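Local coordinates for uncharacterized hypothetical protein FTT_1539c (Francisella tularensis subsp. tularensis, PDB 4QVR), which is of unknown function, probably carries a signal sequence that directs its export, and contains a DUF6844 domain, at residues A76-S81 against S301-D306; L140-A145 against G314-R319; V320-G323 against K327-I330. All blocks are in the same frame, centred on the assembly; numbering follows the deposited sequence.

Overall arrangement
Three neighbouring contacts illustrate how chemistry follows place in a fold. Contact 3 is the turn end of the hairpin 318-322/328-337, on the border of a four-stranded antiparallel sheet, and backbone hydrogen bonds hold it. Contacts 1 and 2 have no hydrogen bond between their segments and rest on apolar packing, in contact 2 partly of a ring on glycine backbone. The centre of contact 2 lies closest to the centre of the chain (about 7 Å), those of contacts 3 and 1 about 17 Å and 20 Å away; yet buried residues do most of the touching in all three. Contacts 2 and 3 share strand 318-322. Contact 1 joins both: I77 packs on R319 and G321, and S81 reaches D315.

Contact 1: A76-S81 against S301-D306; sequences AISTDS and SDLYKD
I77 meets L303 and Y304 in a mainly apolar contact between the C-terminal end of helix 67-78 and the short, weakly bonded helix 300-303 with the residue that follows it, placed against strand 328-337 of the four-stranded antiparallel sheet. I77 carries the larger share of the first segment's contact. Its CG2 methyl, anti to the backbone N, projects between the two partners, 3.6 Å from L303 CD1 and 3.4 Å from Y304 OH. The other branch, CG1-CD1, approaches the same L303 methyl less closely, I77 CD1 standing 4.1 Å from L303 CD1. The Y304 side chain crosses that of I77 at about a right angle and meets it with its CZ and OH: I77 CG2 stands obliquely to the ring, 3.8 Å from Y304 CZ. The phenol oxygen has its own polar partner in Y333 OH of strand 328-337, so the methyl packs beside a hydroxyl that is already hydrogen-bonded.

One residue on, S78 flanks L303 with a hydroxyl. S78 OG is turned beside its backbone N (chi1 -58°), where it bonds to the carbonyl oxygen of N74 one helical turn back. T79, in the loop, turns OG1 back to A76 O at 2.8 Å, and T79 OG1 is also bonded by K255 NZ. On the facing segment, L303 points its side chain toward the helix end and lies along both I77 and S78. Its two methyls divide their work, CD1 to the isoleucine and CD2 to the serine. The second of these meetings is plain van der Waals contact of a methyl with a hydroxyl oxygen: L303 CD2 rests 3.5 Å from S78 OG.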
loop_
_atom_site.group_PDB
_atom_site.type_symbol
_atom_site.label_atom_id
_atom_site.label_comp_id
_atom_site.label_asym_id
_atom_site.label_seq_id
_atom_site.Cartn_x
_atom_site.Cartn_y
_atom_site.Cartn_z
ATOM N N ALA A 76 -0.378 -9.171 -13.812
ATOM C CA ALA A 76 0.110 -9.211 -12.440
ATOM C C ALA A 76 -0.938 -9.904 -11.550
ATOM O O ALA A 76 -0.601 -10.739 -10.704
ATOM C CB ALA A 76 0.420 -7.810 -11.940
ATOM N N ILE A 77 -2.208 -9.566 -11.769
ATOM C CA ILE A 77 -3.307 -10.203 -11.061
ATOM C C ILE A 77 -3.317 -11.725 -11.317
ATOM O O ILE A 77 -3.489 -12.514 -10.386
ATOM C CB ILE A 77 -4.669 -9.606 -11.498
ATOM C CG1 ILE A 77 -4.803 -8.167 -10.988
ATOM C CG2 ILE A 77 -5.814 -10.450 -10.961
ATOM C CD1 ILE A 77 -6.024 -7.444 -11.506
ATOM N N SER A 78 -3.092 -12.123 -12.571
ATOM C CA SER A 78 -3.123 -13.547 -12.972
ATOM C C SER A 78 -1.959 -14.456 -12.544
ATOM O O SER A 78 -2.099 -15.681 -12.602
ATOM C CB SER A 78 -3.257 -13.641 -14.487
ATOM O OG SER A 78 -4.431 -12.977 -14.887
ATOM N N THR A 79 -0.819 -13.890 -12.153
ATOM C CA THR A 79 0.334 -14.714 -11.731
ATOM C C THR A 79 0.027 -15.465 -10.430
ATOM O O THR A 79 -0.702 -14.957 -9.589
ATOM C CB THR A 79 1.611 -13.869 -11.481
ATOM O OG1 THR A 79 1.322 -12.829 -10.531
ATOM C CG2 THR A 79 2.128 -13.250 -12.768
ATOM N N ASP A 80 0.571 -16.678 -10.292
ATOM C CA ASP A 80 0.380 -17.474 -9.077
ATOM C C ASP A 80 1.045 -16.771 -7.917
ATOM O O ASP A 80 2.041 -16.077 -8.125
ATOM C CB ASP A 80 0.974 -18.883 -9.232
ATOM C CG ASP A 80 0.101 -19.805 -10.087
ATOM O OD1 ASP A 80 -1.077 -19.454 -10.332
ATOM O OD2 ASP A 80 0.587 -20.896 -10.491
ATOM N N SER A 81 0.485 -16.939 -6.713
ATOM C CA SER A 81 1.040 -16.348 -5.492
ATOM C C SER A 81 1.130 -17.386 -4.356
ATOM O O SER A 81 0.495 -17.256 -3.285
ATOM C CB SER A 81 0.228 -15.124 -5.047
ATOM O OG SER A 81 0.215 -14.110 -6.048
ATOM N N SER A 301 -13.531 -12.911 -12.609
ATOM C CA SER A 301 -13.669 -14.341 -12.310
ATOM C C SER A 301 -12.939 -15.192 -13.350
ATOM O O SER A 301 -12.732 -16.386 -13.152
ATOM C CB SER A 301 -15.146 -14.761 -12.244
ATOM O OG SER A 301 -15.822 -14.163 -11.148
ATOM N N ASP A 302 -12.552 -14.565 -14.453
ATOM C CA ASP A 302 -11.862 -15.248 -15.528
ATOM C C ASP A 302 -10.335 -15.178 -15.278
ATOM O O ASP A 302 -9.602 -16.049 -15.728
ATOM C CB ASP A 302 -12.260 -14.607 -16.868
ATOM C CG ASP A 302 -12.443 -15.624 -17.991
ATOM O OD1 ASP A 302 -12.648 -16.824 -17.706
ATOM O OD2 ASP A 302 -12.447 -15.207 -19.167
ATOM N N LEU A 303 -9.866 -14.145 -14.565
ATOM C CA LEU A 303 -8.434 -14.022 -14.207
ATOM C C LEU A 303 -8.052 -14.989 -13.072
ATOM O O LEU A 303 -6.867 -15.154 -12.779
ATOM C CB LEU A 303 -8.068 -12.600 -13.755
ATOM C CG LEU A 303 -8.235 -11.397 -14.689
ATOM C CD1 LEU A 303 -7.861 -10.129 -13.931
ATOM C CD2 LEU A 303 -7.414 -11.518 -15.970
ATOM N N TYR A 304 -9.061 -15.562 -12.401
ATOM C CA TYR A 304 -8.867 -16.545 -11.332
ATOM C C TYR A 304 -9.370 -17.846 -11.881
ATOM O O TYR A 304 -10.267 -18.474 -11.328
ATOM C CB TYR A 304 -9.616 -16.145 -10.071
ATOM C CG TYR A 304 -9.041 -14.886 -9.521
ATOM C CD1 TYR A 304 -7.779 -14.889 -8.948
ATOM C CD2 TYR A 304 -9.719 -13.685 -9.613
ATOM C CE1 TYR A 304 -7.202 -13.729 -8.460
ATOM C CE2 TYR A 304 -9.156 -12.518 -9.132
ATOM C CZ TYR A 304 -7.893 -12.545 -8.551
ATOM O OH TYR A 304 -7.320 -11.391 -8.061
ATOM N N LYS A 305 -8.745 -18.225 -12.993
ATOM C CA LYS A 305 -9.086 -19.408 -13.779
ATOM C C LYS A 305 -9.152 -20.735 -13.012
ATOM O O LYS A 305 -10.230 -21.126 -12.533
ATOM C CB LYS A 305 -8.085 -19.510 -14.958
ATOM C CG LYS A 305 -8.608 -20.117 -16.256
ATOM C CD LYS A 305 -8.966 -21.581 -16.166
ATOM C CE LYS A 305 -9.444 -22.091 -17.521
ATOM N NZ LYS A 305 -9.797 -23.535 -17.500
ATOM N N ASP A 306 -8.033 -21.439 -12.885
ATOM C CA ASP A 306 -7.952 -22.557 -11.961
ATOM C C ASP A 306 -6.889 -22.217 -10.929
ATOM O O ASP A 306 -6.038 -23.045 -10.590
ATOM C CB ASP A 306 -7.696 -23.896 -12.671
ATOM C CG ASP A 306 -8.925 -24.398 -13.422
ATOM O OD1 ASP A 306 -9.432 -23.686 -14.306
ATOM O OD2 ASP A 306 -9.381 -25.522 -13.133
#

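Contact 2: L140-A145 against G314-R319; sequences LAFEKA and GDYGIR
F142, on one side of helix 134-159, lays a ring face against Y316 and G317, where the chain runs into the edge strand 318-322. With its CG anti to the backbone N (chi1 164°), F142 extends from the helix toward this backbone. The CB of Y316 sits over the face, 4.0 Å from the ring centroid and 26° off the normal, a CH-pi contact. G317 N lies above the same face, it too displaced from the centre toward the rim, while F142 CZ comes within 3.3 Å of G317 CA. The Y316 ring takes another course: its side chain slides past F142 in the opposite direction and packs on Y134, A138 and Q139 of the same helix. On the strand side, R319 folds back, its NH1 donating to Y316 O at 2.9 Å and to I318 O at 2.8 Å. The second of these acceptors lies in the guanidinium plane, although NH1 stands well above the carbonyl plane of I318. The helix and the segment leading into the strand therefore meet through dispersion and CH-pi attraction, while the arginine supplies hydrogen bonds to the backbone carbonyls of Y316 and I318, which probably helps to fix the path of the chain.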
loop_
_atom_site.group_PDB
_atom_site.type_symbol
_atom_site.label_atom_id
_atom_site.label_comp_id
_atom_site.label_asym_id
_atom_site.label_seq_id
_atom_site.Cartn_x
_atom_site.Cartn_y
_atom_site.Cartn_z
ATOM N N LEU A 140 -1.546 -8.047 9.321
ATOM C CA LEU A 140 -0.878 -6.946 9.991
ATOM C C LEU A 140 0.468 -6.674 9.294
ATOM O O LEU A 140 0.876 -5.531 9.073
ATOM C CB LEU A 140 -0.645 -7.312 11.451
ATOM C CG LEU A 140 0.182 -6.283 12.215
ATOM C CD1 LEU A 140 -0.607 -5.002 12.358
ATOM C CD2 LEU A 140 0.572 -6.799 13.576
ATOM N N ALA A 141 1.172 -7.749 8.988
ATOM C CA ALA A 141 2.469 -7.669 8.325
ATOM C C ALA A 141 2.346 -6.951 6.964
ATOM O O ALA A 141 3.207 -6.130 6.598
ATOM C CB ALA A 141 3.047 -9.072 8.165
ATOM N N PHE A 142 1.277 -7.255 6.222
ATOM C CA PHE A 142 1.026 -6.582 4.951
ATOM C C PHE A 142 0.784 -5.110 5.206
ATOM O O PHE A 142 1.319 -4.274 4.505
ATOM C CB PHE A 142 -0.160 -7.162 4.163
ATOM C CG PHE A 142 -0.637 -6.236 3.073
ATOM C CD1 PHE A 142 0.126 -6.033 1.933
ATOM C CD2 PHE A 142 -1.832 -5.547 3.195
ATOM C CE1 PHE A 142 -0.285 -5.134 0.953
ATOM C CE2 PHE A 142 -2.266 -4.677 2.197
ATOM C CZ PHE A 142 -1.482 -4.459 1.085
ATOM N N GLU A 143 -0.021 -4.790 6.200
ATOM C CA GLU A 143 -0.317 -3.370 6.493
ATOM C C GLU A 143 0.942 -2.566 6.783
ATOM O O GLU A 143 1.094 -1.422 6.326
ATOM C CB GLU A 143 -1.327 -3.245 7.640
ATOM C CG GLU A 143 -2.755 -3.677 7.221
ATOM C CD GLU A 143 -3.708 -3.988 8.384
ATOM O OE1 GLU A 143 -3.415 -3.649 9.563
ATOM O OE2 GLU A 143 -4.769 -4.600 8.110
ATOM N N LYS A 144 1.860 -3.156 7.516
ATOM C CA LYS A 144 3.130 -2.477 7.808
ATOM C C LYS A 144 3.993 -2.340 6.566
ATOM O O LYS A 144 4.649 -1.337 6.379
ATOM C CB LYS A 144 3.929 -3.258 8.846
ATOM C CG LYS A 144 3.376 -3.220 10.278
ATOM C CD LYS A 144 4.137 -4.314 11.004
ATOM C CE LYS A 144 4.053 -4.310 12.495
ATOM N NZ LYS A 144 4.986 -5.381 12.928
ATOM N N ALA A 145 4.052 -3.389 5.763
ATOM C CA ALA A 145 4.785 -3.339 4.521
ATOM C C ALA A 145 4.210 -2.227 3.620
ATOM O O ALA A 145 4.941 -1.378 3.071
ATOM C CB ALA A 145 4.659 -4.669 3.803
ATOM N N GLY A 314 -0.551 -15.826 -1.125
ATOM C CA GLY A 314 0.378 -14.697 -1.062
ATOM C C GLY A 314 -0.185 -13.382 -1.466
ATOM O O GLY A 314 0.503 -12.379 -1.383
ATOM N N ASP A 315 -1.449 -13.394 -1.886
ATOM C CA ASP A 315 -2.168 -12.225 -2.316
ATOM C C ASP A 315 -2.806 -11.421 -1.167
ATOM O O ASP A 315 -3.768 -11.857 -0.513
ATOM C CB ASP A 315 -3.263 -12.628 -3.277
ATOM C CG ASP A 315 -2.720 -13.181 -4.608
ATOM O OD1 ASP A 315 -1.618 -12.755 -5.050
ATOM O OD2 ASP A 315 -3.437 -14.019 -5.233
ATOM N N TYR A 316 -2.271 -10.222 -0.975
ATOM C CA TYR A 316 -2.725 -9.274 0.020
ATOM C C TYR A 316 -2.956 -7.892 -0.638
ATOM O O TYR A 316 -2.372 -7.578 -1.709
ATOM C CB TYR A 316 -1.667 -9.168 1.114
ATOM C CG TYR A 316 -1.669 -10.347 2.038
ATOM C CD1 TYR A 316 -1.021 -11.518 1.701
ATOM C CD2 TYR A 316 -2.348 -10.303 3.247
ATOM C CE1 TYR A 316 -1.042 -12.616 2.551
ATOM C CE2 TYR A 316 -2.373 -11.402 4.096
ATOM C CZ TYR A 316 -1.725 -12.554 3.726
ATOM O OH TYR A 316 -1.747 -13.659 4.547
ATOM N N GLY A 317 -3.804 -7.082 -0.016
ATOM C CA GLY A 317 -4.054 -5.741 -0.501
ATOM C C GLY A 317 -5.060 -5.638 -1.606
ATOM O O GLY A 317 -5.924 -6.507 -1.755
ATOM N N ILE A 318 -4.958 -4.546 -2.365
ATOM C CA ILE A 318 -5.851 -4.276 -3.476
ATOM C C ILE A 318 -5.082 -4.286 -4.789
ATOM O O ILE A 318 -3.844 -4.176 -4.808
ATOM C CB ILE A 318 -6.572 -2.922 -3.299
ATOM C CG1 ILE A 318 -5.636 -1.727 -3.507
ATOM C CG2 ILE A 318 -7.187 -2.837 -1.926
ATOM C CD1 ILE A 318 -5.387 -1.406 -4.962
ATOM N N ARG A 319 -5.817 -4.461 -5.882
ATOM C CA ARG A 319 -5.241 -4.439 -7.226
ATOM C C ARG A 319 -6.211 -3.740 -8.133
ATOM O O ARG A 319 -7.409 -3.776 -7.896
ATOM C CB ARG A 319 -5.050 -5.853 -7.801
ATOM C CG ARG A 319 -4.122 -6.790 -7.042
ATOM C CD ARG A 319 -2.658 -6.364 -7.087
ATOM N NE ARG A 319 -1.909 -7.353 -6.353
ATOM C CZ ARG A 319 -1.737 -7.355 -5.046
ATOM N NH1 ARG A 319 -2.186 -6.361 -4.290
ATOM N NH2 ARG A 319 -1.076 -8.357 -4.491
#

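Contact 3: V320-G323 against K327-I330; sequences VGFG and KPYI
Y329 faces G321 across two antiparallel strands, and the pair is joined by backbone bonds in both directions. G321 N donates to Y329 O at 3.0 Å, and Y329 N returns a 2.9 Å bond to G321 O. From CB the tyrosine ring turns back across the partner strand, because its CG lies between the backbone N and the carbonyl carbon (chi1 57°). CG starts 3.9 Å from G321 O. On one flank CD1 approaches G321 N and CE1 meets G321 CA; on the other, CD2 nears G323 N and CE2 comes within 3.3 Å of that same nitrogen. CZ lies over the peptide between G321 and F322, and OH ends near F322 N and G321 CA. The carbonyl carbon of G321 sits over the centre of the ring, and its CA gives a CH-pi contact, an approach allowed by the absence of a side chain.

This is the turn end of a beta hairpin, whose second strand pairs on its far side with strand 440-448. Beyond G321, G323 N donates to K327 O at 2.9 Å as the strands near the turn. V320 and F322 project from the sheet face opposite the tyrosine, as do I330 and P328. There F322 CE1 touches P328 CB at 3.5 Å, and the F322 side chain also packs on D69, V70 and L73 of helix 67-78.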
loop_
_atom_site.group_PDB
_atom_site.type_symbol
_atom_site.label_atom_id
_atom_site.label_comp_id
_atom_site.label_asym_id
_atom_site.label_seq_id
_atom_site.Cartn_x
_atom_site.Cartn_y
_atom_site.Cartn_z
ATOM N N VAL A 320 -5.702 -3.126 -9.185
ATOM C CA VAL A 320 -6.554 -2.522 -10.164
ATOM C C VAL A 320 -6.459 -3.362 -11.406
ATOM O O VAL A 320 -5.377 -3.755 -11.824
ATOM C CB VAL A 320 -6.168 -1.075 -10.499
ATOM C CG1 VAL A 320 -7.010 -0.557 -11.649
ATOM C CG2 VAL A 320 -6.361 -0.183 -9.281
ATOM N N GLY A 321 -7.614 -3.647 -11.984
ATOM C CA GLY A 321 -7.691 -4.400 -13.216
ATOM C C GLY A 321 -8.685 -3.722 -14.139
ATOM O O GLY A 321 -9.304 -2.704 -13.777
ATOM N N PHE A 322 -8.850 -4.303 -15.320
ATOM C CA PHE A 322 -9.745 -3.769 -16.352
ATOM C C PHE A 322 -10.478 -4.933 -16.987
ATOM O O PHE A 322 -9.843 -5.880 -17.436
ATOM C CB PHE A 322 -8.938 -3.004 -17.394
ATOM C CG PHE A 322 -8.131 -1.860 -16.816
ATOM C CD1 PHE A 322 -8.712 -0.617 -16.601
ATOM C CD2 PHE A 322 -6.789 -2.032 -16.488
ATOM C CE1 PHE A 322 -7.972 0.428 -16.081
ATOM C CE2 PHE A 322 -6.050 -0.990 -15.965
ATOM C CZ PHE A 322 -6.639 0.246 -15.756
ATOM N N GLY A 323 -11.809 -4.874 -17.002
ATOM C CA GLY A 323 -12.631 -5.970 -17.541
ATOM C C GLY A 323 -12.843 -5.964 -19.048
ATOM O O GLY A 323 -12.281 -5.127 -19.761
ATOM N N LYS A 327 -13.496 -1.388 -18.596
ATOM C CA LYS A 327 -13.778 -0.683 -17.334
ATOM C C LYS A 327 -12.858 -1.109 -16.190
ATOM O O LYS A 327 -12.660 -2.307 -15.952
ATOM C CB LYS A 327 -15.229 -0.918 -16.876
ATOM C CG LYS A 327 -16.296 -0.168 -17.655
ATOM C CD LYS A 327 -16.191 1.335 -17.435
ATOM C CE LYS A 327 -17.316 2.083 -18.131
ATOM N NZ LYS A 327 -17.231 3.552 -17.892
ATOM N N PRO A 328 -12.306 -0.124 -15.463
ATOM C CA PRO A 328 -11.460 -0.474 -14.344
ATOM C C PRO A 328 -12.266 -0.955 -13.161
ATOM O O PRO A 328 -13.388 -0.541 -12.937
ATOM C CB PRO A 328 -10.760 0.842 -13.986
ATOM C CG PRO A 328 -11.614 1.920 -14.568
ATOM C CD PRO A 328 -12.297 1.323 -15.752
ATOM N N TYR A 329 -11.674 -1.839 -12.393
ATOM C CA TYR A 329 -12.325 -2.328 -11.217
ATOM C C TYR A 329 -11.225 -2.552 -10.208
ATOM O O TYR A 329 -10.053 -2.678 -10.563
ATOM C CB TYR A 329 -13.102 -3.615 -11.531
ATOM C CG TYR A 329 -12.230 -4.692 -12.114
ATOM C CD1 TYR A 329 -11.288 -5.324 -11.336
ATOM C CD2 TYR A 329 -12.347 -5.077 -13.433
ATOM C CE1 TYR A 329 -10.480 -6.307 -11.847
ATOM C CE2 TYR A 329 -11.535 -6.071 -13.955
ATOM C CZ TYR A 329 -10.607 -6.681 -13.146
ATOM O OH TYR A 329 -9.786 -7.673 -13.615
ATOM N N ILE A 330 -11.600 -2.612 -8.945
ATOM C CA ILE A 330 -10.640 -2.813 -7.898
ATOM C C ILE A 330 -10.906 -4.132 -7.204
ATOM O O ILE A 330 -12.029 -4.402 -6.811
ATOM C CB ILE A 330 -10.734 -1.660 -6.900
ATOM C CG1 ILE A 330 -10.391 -0.363 -7.647
ATOM C CG2 ILE A 330 -9.793 -1.895 -5.718
ATOM C CD1 ILE A 330 -10.889 0.889 -6.981
#